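Local coordinates for site-specific recombinase, resolvase family protein (Streptococcus pneumoniae, PDB 3GUV) that probably acts as a resolvase-type serine recombinase that cuts and rejoins DNA at specific sites, at residues K6-T11 and E67-G72; Y22-Q27 and E45-G50; R89-V94 and S130-I135. All coordinates share one frame; numbering follows the deposited sequence.

Contact 1. Residues K6-T11 and E67-G72; sequences KVYLYT and EDIKSG
Y8 reaches out from strand 6-12 with its ring turned so that one edge meets I69 and its hydroxyl end meets D68. Y8 CE2 lies 3.9 Å from I69 CG1, and that methylene sits close to the ring plane, so the isoleucine touches the rim of the ring and stays off its faces. The tyrosine ring and the isoleucine side chain run antiparallel past each other. D68 behaves differently. It crosses the tyrosine at about a right angle, with CB 3.6 Å from Y8 OH in an oblique approach, and its carboxylate plane is turned 60° from the ring. With CG of D68 anti to the carbonyl carbon (chi1 -69°), the carboxylate is swung away from Y8 OH, so CB makes the touch while OD2 pairs with the hydroxyl of Y46.

The arrangement belongs to a beta-alpha-beta crossover in the resolvase catalytic domain: helix 60-70 links strands 41-48 and 78-81 and lies over strand 6-12, which runs parallel between them. Y8 and I69 meet in that helix-on-sheet layer, where V79 also packs on I69 and Y46 adds an edge-to-face ring contact to Y8.

No hydrogen bond passes directly between the segments. A water modelled between Y8 OH and D68 O probably bridges them, but at 2.5 Å to each oxygen its exact geometry is doubtful; D74 OD1 is a further partner of the tyrosine hydroxyl. S71 OG also donates to D68 O, over 3.0 Å and from above the carbonyl plane, where the helix gives way to G72 with its positive phi.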
loop_
_atom_site.group_PDB
_atom_site.type_symbol
_atom_site.label_atom_id
_atom_site.label_comp_id
_atom_site.label_asym_id
_atom_site.label_seq_id
_atom_site.Cartn_x
_atom_site.Cartn_y
_atom_site.Cartn_z
ATOM N N LYS A 6 9.332 -23.736 -11.448
ATOM C CA LYS A 6 10.383 -23.605 -10.427
ATOM C C LYS A 6 10.219 -22.337 -9.556
ATOM O O LYS A 6 9.979 -21.216 -10.079
ATOM C CB LYS A 6 11.763 -23.600 -11.074
ATOM C CG LYS A 6 12.142 -25.005 -11.587
ATOM C CD LYS A 6 13.391 -24.988 -12.462
ATOM C CE LYS A 6 13.172 -25.801 -13.707
ATOM N NZ LYS A 6 12.713 -27.187 -13.406
ATOM N N VAL A 7 10.422 -22.517 -8.252
ATOM C CA VAL A 7 10.286 -21.436 -7.306
ATOM C C VAL A 7 11.440 -21.421 -6.260
ATOM O O VAL A 7 12.140 -22.457 -5.994
ATOM C CB VAL A 7 8.874 -21.526 -6.600
ATOM C CG1 VAL A 7 7.708 -21.809 -7.624
ATOM C CG2 VAL A 7 8.850 -22.600 -5.545
ATOM N N TYR A 8 11.662 -20.227 -5.722
ATOM C CA TYR A 8 12.476 -20.001 -4.524
ATOM C C TYR A 8 11.530 -19.746 -3.364
ATOM O O TYR A 8 10.462 -19.120 -3.570
ATOM C CB TYR A 8 13.335 -18.737 -4.683
ATOM C CG TYR A 8 14.539 -18.795 -5.621
ATOM C CD1 TYR A 8 15.264 -19.984 -5.832
ATOM C CD2 TYR A 8 15.009 -17.635 -6.219
ATOM C CE1 TYR A 8 16.360 -19.999 -6.656
ATOM C CE2 TYR A 8 16.116 -17.628 -7.037
ATOM C CZ TYR A 8 16.798 -18.818 -7.257
ATOM O OH TYR A 8 17.904 -18.814 -8.076
ATOM N N LEU A 9 11.898 -20.193 -2.164
ATOM C CA LEU A 9 11.214 -19.815 -0.920
ATOM C C LEU A 9 12.004 -18.714 -0.242
ATOM O O LEU A 9 13.212 -18.820 -0.169
ATOM C CB LEU A 9 11.126 -21.006 0.031
ATOM C CG LEU A 9 9.819 -21.769 0.040
ATOM C CD1 LEU A 9 9.355 -22.097 -1.342
ATOM C CD2 LEU A 9 9.924 -22.993 0.998
ATOM N N TYR A 10 11.344 -17.668 0.251
ATOM C CA TYR A 10 12.018 -16.628 1.049
ATOM C C TYR A 10 11.322 -16.427 2.377
ATOM O O TYR A 10 10.122 -16.200 2.412
ATOM C CB TYR A 10 12.040 -15.280 0.336
ATOM C CG TYR A 10 12.725 -14.256 1.204
ATOM C CD1 TYR A 10 14.111 -14.292 1.387
ATOM C CD2 TYR A 10 11.979 -13.277 1.914
ATOM C CE1 TYR A 10 14.748 -13.366 2.206
ATOM C CE2 TYR A 10 12.603 -12.370 2.757
ATOM C CZ TYR A 10 13.969 -12.404 2.898
ATOM O OH TYR A 10 14.595 -11.525 3.739
ATOM N N THR A 11 12.070 -16.491 3.468
ATOM C CA THR A 11 11.502 -16.270 4.797
ATOM C C THR A 11 12.400 -15.312 5.586
ATOM O O THR A 11 13.578 -15.186 5.300
ATOM C CB THR A 11 11.309 -17.611 5.598
ATOM O OG1 THR A 11 12.558 -18.297 5.725
ATOM C CG2 THR A 11 10.293 -18.540 4.929
ATOM N N GLU A 67 20.341 -11.277 -6.602
ATOM C CA GLU A 67 21.441 -11.548 -7.559
ATOM C C GLU A 67 21.267 -12.891 -8.313
ATOM O O GLU A 67 21.558 -13.017 -9.525
ATOM C CB GLU A 67 22.822 -11.525 -6.851
ATOM C CG GLU A 67 23.156 -10.222 -6.008
ATOM C CD GLU A 67 22.414 -8.928 -6.461
ATOM O OE1 GLU A 67 22.593 -8.489 -7.638
ATOM O OE2 GLU A 67 21.671 -8.333 -5.619
ATOM N N ASP A 68 20.797 -13.907 -7.599
ATOM C CA ASP A 68 20.551 -15.208 -8.218
ATOM C C ASP A 68 19.398 -15.102 -9.256
ATOM O O ASP A 68 19.359 -15.826 -10.237
ATOM C CB ASP A 68 20.283 -16.261 -7.123
ATOM C CG ASP A 68 21.549 -16.594 -6.272
ATOM O OD1 ASP A 68 22.697 -16.268 -6.685
ATOM O OD2 ASP A 68 21.403 -17.233 -5.198
ATOM N N ILE A 69 18.470 -14.160 -9.024
ATOM C CA ILE A 69 17.312 -13.945 -9.906
ATOM C C ILE A 69 17.788 -13.219 -11.171
ATOM O O ILE A 69 17.441 -13.610 -12.304
ATOM C CB ILE A 69 16.157 -13.123 -9.186
ATOM C CG1 ILE A 69 15.354 -14.037 -8.219
ATOM C CG2 ILE A 69 15.253 -12.451 -10.222
ATOM C CD1 ILE A 69 14.325 -13.317 -7.315
ATOM N N LYS A 70 18.599 -12.183 -10.946
ATOM C CA LYS A 70 19.137 -11.363 -12.008
ATOM C C LYS A 70 19.962 -12.261 -12.955
ATOM O O LYS A 70 19.826 -12.169 -14.179
ATOM C CB LYS A 70 19.971 -10.184 -11.443
ATOM C CG LYS A 70 19.195 -9.246 -10.466
ATOM C CD LYS A 70 19.423 -7.741 -10.700
ATOM C CE LYS A 70 20.707 -7.204 -10.035
ATOM N NZ LYS A 70 20.432 -6.375 -8.817
ATOM N N SER A 71 20.750 -13.162 -12.366
ATOM C CA SER A 71 21.612 -14.075 -13.108
ATOM C C SER A 71 20.895 -15.211 -13.855
ATOM O O SER A 71 21.505 -15.859 -14.698
ATOM C CB SER A 71 22.626 -14.707 -12.167
ATOM O OG SER A 71 22.084 -15.887 -11.582
ATOM N N GLY A 72 19.638 -15.501 -13.537
ATOM C CA GLY A 72 18.908 -16.556 -14.249
ATOM C C GLY A 72 19.345 -17.967 -13.891
ATOM O O GLY A 72 18.753 -18.926 -14.358
HETATM O O HOH W 1 17.756 -17.799 -10.381
#

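Contact 2. Residues Y22-Q27 and E45-G50; sequences YSLEAQ and EYEDAG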
loop_
_atom_site.group_PDB
_atom_site.type_symbol
_atom_site.label_atom_id
_atom_site.label_comp_id
_atom_site.label_asym_id
_atom_site.label_seq_id
_atom_site.Cartn_x
_atom_site.Cartn_y
_atom_site.Cartn_z
ATOM N N TYR A 22 10.314 -18.697 16.568
ATOM C CA TYR A 22 9.410 -19.803 16.837
ATOM C C TYR A 22 8.346 -19.995 15.798
ATOM O O TYR A 22 7.850 -21.084 15.660
ATOM C CB TYR A 22 8.753 -19.636 18.213
ATOM C CG TYR A 22 7.558 -18.691 18.277
ATOM C CD1 TYR A 22 6.254 -19.154 18.102
ATOM C CD2 TYR A 22 7.744 -17.341 18.519
ATOM C CE1 TYR A 22 5.155 -18.282 18.216
ATOM C CE2 TYR A 22 6.674 -16.464 18.613
ATOM C CZ TYR A 22 5.405 -16.924 18.469
ATOM O OH TYR A 22 4.399 -16.009 18.572
ATOM N N SER A 23 7.951 -18.958 15.072
ATOM C CA SER A 23 6.903 -19.133 14.104
ATOM C C SER A 23 7.435 -19.230 12.660
ATOM O O SER A 23 6.631 -19.268 11.731
ATOM C CB SER A 23 5.922 -17.975 14.212
ATOM O OG SER A 23 6.320 -16.894 13.409
ATOM N N LEU A 24 8.765 -19.255 12.495
ATOM C CA LEU A 24 9.399 -19.339 11.195
ATOM C C LEU A 24 9.152 -20.683 10.623
ATOM O O LEU A 24 8.866 -20.796 9.436
ATOM C CB LEU A 24 10.924 -19.138 11.260
ATOM C CG LEU A 24 11.434 -17.729 11.012
ATOM C CD1 LEU A 24 12.981 -17.663 11.218
ATOM C CD2 LEU A 24 11.005 -17.274 9.590
ATOM N N GLU A 25 9.265 -21.711 11.467
ATOM C CA GLU A 25 9.134 -23.084 10.969
ATOM C C GLU A 25 7.694 -23.410 10.607
ATOM O O GLU A 25 7.480 -24.125 9.656
ATOM C CB GLU A 25 9.718 -24.153 11.915
ATOM C CG GLU A 25 9.795 -23.760 13.350
ATOM C CD GLU A 25 10.860 -22.705 13.609
ATOM O OE1 GLU A 25 10.642 -21.869 14.513
ATOM O OE2 GLU A 25 11.907 -22.694 12.902
ATOM N N ALA A 26 6.716 -22.890 11.355
ATOM C CA ALA A 26 5.290 -22.962 10.929
ATOM C C ALA A 26 5.083 -22.256 9.595
ATOM O O ALA A 26 4.377 -22.761 8.746
ATOM C CB ALA A 26 4.372 -22.365 11.983
ATOM N N GLN A 27 5.734 -21.115 9.379
ATOM C CA GLN A 27 5.685 -20.454 8.058
ATOM C C GLN A 27 6.264 -21.312 6.952
ATOM O O GLN A 27 5.597 -21.531 5.947
ATOM C CB GLN A 27 6.400 -19.097 8.054
ATOM C CG GLN A 27 5.585 -18.062 8.740
ATOM C CD GLN A 27 6.329 -16.769 9.022
ATOM O OE1 GLN A 27 7.056 -16.257 8.198
ATOM N NE2 GLN A 27 6.081 -16.217 10.186
ATOM N N GLU A 45 16.112 -21.955 -1.206
ATOM C CA GLU A 45 15.475 -21.448 -0.013
ATOM C C GLU A 45 16.423 -20.448 0.594
ATOM O O GLU A 45 17.611 -20.761 0.767
ATOM C CB GLU A 45 15.187 -22.570 0.977
ATOM C CG GLU A 45 14.274 -23.665 0.390
ATOM C CD GLU A 45 14.102 -24.847 1.313
ATOM O OE1 GLU A 45 13.583 -24.647 2.434
ATOM O OE2 GLU A 45 14.474 -25.988 0.921
ATOM N N TYR A 46 15.916 -19.242 0.866
ATOM C CA TYR A 46 16.697 -18.145 1.413
ATOM C C TYR A 46 15.993 -17.591 2.679
ATOM O O TYR A 46 14.782 -17.513 2.735
ATOM C CB TYR A 46 16.816 -17.027 0.395
ATOM C CG TYR A 46 17.498 -17.379 -0.911
ATOM C CD1 TYR A 46 18.830 -17.076 -1.133
ATOM C CD2 TYR A 46 16.776 -17.963 -1.942
ATOM C CE1 TYR A 46 19.445 -17.391 -2.381
ATOM C CE2 TYR A 46 17.360 -18.297 -3.146
ATOM C CZ TYR A 46 18.689 -17.993 -3.372
ATOM O OH TYR A 46 19.218 -18.294 -4.583
ATOM N N GLU A 47 16.770 -17.244 3.688
ATOM C CA GLU A 47 16.231 -16.914 5.009
ATOM C C GLU A 47 17.081 -15.865 5.706
ATOM O O GLU A 47 18.267 -16.068 5.884
ATOM C CB GLU A 47 16.176 -18.160 5.888
ATOM C CG GLU A 47 15.398 -17.954 7.165
ATOM C CD GLU A 47 14.997 -19.257 7.856
ATOM O OE1 GLU A 47 15.843 -19.788 8.614
ATOM O OE2 GLU A 47 13.836 -19.737 7.678
ATOM N N ASP A 48 16.462 -14.737 6.076
ATOM C CA ASP A 48 17.093 -13.753 6.976
ATOM C C ASP A 48 16.519 -13.976 8.400
ATOM O O ASP A 48 15.483 -13.397 8.751
ATOM C CB ASP A 48 16.776 -12.354 6.474
ATOM C CG ASP A 48 17.522 -12.009 5.196
ATOM O OD1 ASP A 48 18.767 -12.056 5.250
ATOM O OD2 ASP A 48 16.874 -11.685 4.161
ATOM N N ALA A 49 17.135 -14.848 9.187
ATOM C CA ALA A 49 16.431 -15.443 10.353
ATOM C C ALA A 49 16.619 -14.667 11.639
ATOM O O ALA A 49 15.986 -14.989 12.651
ATOM C CB ALA A 49 16.790 -16.921 10.555
ATOM N N GLY A 50 17.448 -13.622 11.600
ATOM C CA GLY A 50 17.572 -12.704 12.723
ATOM C C GLY A 50 18.441 -13.346 13.765
ATOM O O GLY A 50 18.147 -13.233 14.959
#
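L24 lays one methyl, CD1, over the end of the strand 45-48 and the turn that follows it. CD1 is 3.9 Å from A49 CB, a plain apolar contact, and 4.2 Å from E47 OE2, at the far end of the glutamate chain. L24 and E47 approach from opposite directions, the leucine from the first turn of the helix and the glutamate from the strand. E47 gets there by running extended, CG anti to its backbone N (chi1 -169°).

The carboxylate is not left with the leucine alone. OE2 hydrogen-bonds to T11 OG1 and forms a salt bridge with K28 NZ, so the same oxygen that brushes the methyl is held by two polar partners. E25 OE2 sits 6.3 Å from E47 OE2; the lysine would probably ease the repulsion between these like charges. T11 and V13 also pack on the leucine side chain. No hydrogen bond joins the two segments directly.

Helix 24-37 lies in the connection from strand 6-12 to strand 41-48, its parallel neighbour and the outermost strand on that side of the sheet. L24 closes the helix start against the end of the second strand, the layout of a beta-alpha-beta crossover in the resolvase catalytic domain.

Contact 3. Residues R89-V94 and S130-I135; sequences RNAADV and SAVAEI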
loop_
_atom_site.group_PDB
_atom_site.type_symbol
_atom_site.label_atom_id
_atom_site.label_comp_id
_atom_site.label_asym_id
_atom_site.label_seq_id
_atom_site.Cartn_x
_atom_site.Cartn_y
_atom_site.Cartn_z
ATOM N N ARG A 89 9.517 -3.638 3.552
ATOM C CA ARG A 89 9.506 -2.767 4.716
ATOM C C ARG A 89 8.449 -1.613 4.604
ATOM O O ARG A 89 8.062 -0.982 5.583
ATOM C CB ARG A 89 10.930 -2.223 4.890
ATOM N N ASN A 90 7.991 -1.370 3.386
ATOM C CA ASN A 90 6.995 -0.359 3.093
ATOM C C ASN A 90 6.518 -0.611 1.659
ATOM O O ASN A 90 7.006 -1.552 1.003
ATOM C CB ASN A 90 7.574 1.049 3.274
ATOM C CG ASN A 90 8.906 1.262 2.528
ATOM O OD1 ASN A 90 8.960 1.214 1.309
ATOM N ND2 ASN A 90 9.965 1.545 3.276
ATOM N N ALA A 91 5.554 0.192 1.190
ATOM C CA ALA A 91 4.958 0.010 -0.127
ATOM C C ALA A 91 5.947 0.317 -1.263
ATOM O O ALA A 91 5.923 -0.363 -2.318
ATOM C CB ALA A 91 3.675 0.888 -0.260
ATOM N N ALA A 92 6.796 1.339 -1.070
ATOM C CA ALA A 92 7.772 1.722 -2.104
ATOM C C ALA A 92 8.792 0.602 -2.324
ATOM O O ALA A 92 9.168 0.326 -3.447
ATOM C CB ALA A 92 8.454 3.061 -1.784
ATOM N N ASP A 93 9.197 -0.040 -1.233
ATOM C CA ASP A 93 9.945 -1.296 -1.241
ATOM C C ASP A 93 9.303 -2.486 -1.958
ATOM O O ASP A 93 9.957 -3.238 -2.693
ATOM C CB ASP A 93 10.107 -1.750 0.194
ATOM C CG ASP A 93 11.508 -1.719 0.642
ATOM O OD1 ASP A 93 12.109 -2.828 0.618
ATOM O OD2 ASP A 93 11.985 -0.608 1.006
ATOM N N VAL A 94 8.030 -2.712 -1.682
ATOM C CA VAL A 94 7.357 -3.829 -2.296
ATOM C C VAL A 94 7.358 -3.565 -3.784
ATOM O O VAL A 94 7.587 -4.472 -4.576
ATOM C CB VAL A 94 5.897 -3.958 -1.867
ATOM C CG1 VAL A 94 5.287 -5.141 -2.602
ATOM C CG2 VAL A 94 5.752 -4.097 -0.335
ATOM N N SER A 130 2.063 1.533 -6.366
ATOM C CA SER A 130 2.567 2.811 -6.803
ATOM C C SER A 130 1.775 3.959 -6.147
ATOM O O SER A 130 2.379 4.893 -5.616
ATOM C CB SER A 130 2.514 2.911 -8.333
ATOM O OG SER A 130 3.020 4.173 -8.687
ATOM N N ALA A 131 0.441 3.833 -6.109
ATOM C CA ALA A 131 -0.439 4.866 -5.511
ATOM C C ALA A 131 -0.195 5.006 -4.021
ATOM O O ALA A 131 -0.242 6.133 -3.498
ATOM C CB ALA A 131 -1.925 4.559 -5.796
ATOM N N VAL A 132 0.098 3.883 -3.333
ATOM C CA VAL A 132 0.315 3.910 -1.890
ATOM C C VAL A 132 1.716 4.378 -1.610
ATOM O O VAL A 132 1.951 5.014 -0.577
ATOM C CB VAL A 132 0.059 2.536 -1.185
ATOM C CG1 VAL A 132 0.489 2.586 0.305
ATOM C CG2 VAL A 132 -1.405 2.109 -1.325
ATOM N N ALA A 133 2.654 4.052 -2.498
ATOM C CA ALA A 133 4.037 4.571 -2.390
ATOM C C ALA A 133 4.037 6.100 -2.496
ATOM O O ALA A 133 4.788 6.774 -1.776
ATOM C CB ALA A 133 4.991 3.929 -3.470
ATOM N N GLU A 134 3.192 6.640 -3.383
ATOM C CA GLU A 134 2.971 8.133 -3.478
ATOM C C GLU A 134 2.437 8.750 -2.142
ATOM O O GLU A 134 2.902 9.829 -1.701
ATOM C CB GLU A 134 2.063 8.452 -4.662
ATOM N N ILE A 135 1.530 8.036 -1.460
ATOM C CA ILE A 135 1.120 8.445 -0.134
ATOM C C ILE A 135 2.336 8.564 0.778
ATOM O O ILE A 135 2.508 9.597 1.406
ATOM C CB ILE A 135 0.063 7.534 0.512
ATOM C CG1 ILE A 135 -1.227 7.523 -0.318
ATOM C CG2 ILE A 135 -0.222 8.022 1.953
ATOM C CD1 ILE A 135 -2.248 6.422 0.050
#
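This is a close helix-to-helix contact made by small side chains, in which A91 and A92 of the first turn of helix 91-103 press on V132 and A133, well inside the long helix 124-151. The CA atoms of A92 and A133 are only 4.7 Å apart, a spacing that methyl side chains on both residues permit.

A91 points its methyl at the long helix. Its CB lies 3.7 Å from V132 CG1, the branch that stands anti to the backbone N (chi1 172°), and 4.0 Å from the backbone N of A133, so the methyl bears on the valine branch and on the helix backbone together. A133 answers in the other direction: its CB rests 3.8 Å from A92 CA and almost equally near A92 CB, a methyl laid against the backbone of the opposing helix. No hydrogen bond runs between the two segments.

In resolvases the long C-terminal helix of the catalytic domain is the chief dimerisation element, and here the second subunit of the assembly does come up to this place. N139 of that subunit donates to R89 O, and its I135 packs on V94.

The start of the shorter helix is held by side-chain caps. N90 sits at the N-cap, with OD1 accepting from D93 N at 2.8 Å in a nearly straight bond (N-H...O 167°); the donor is tilted 24° from the amide carbonyl plane. E136 of the same chain, one turn past V132 on the long helix, adds a second grip, OE2 taking A91 N and OE1 taking A92 N, so the carboxylate ties the two helices together right beside the alanine contact and its negative charge probably suits the helix N-terminus.

Overall arrangement
All three contacts are buried, yet they lie in different layers. Contacts 1 and 2 share one sheet: strands 6-12 and 41-48 are neighbours in it, and helices 24-37 and 60-70 lie on opposite faces, a three-layer alpha/beta/alpha arrangement with the sheet in the middle. The two contacts abut across these neighbouring strands. Contact 1 joins an aromatic edge to an aliphatic chain beside a probable bridging water, while contact 2 sets a leucine methyl beside a glutamate held by partners elsewhere. Contact 3 involves no strand, and its centre lies about 22 Å from that of contact 1 and about 24 Å from that of contact 2; it packs small side chains, alanines and a valine, where the second subunit approaches.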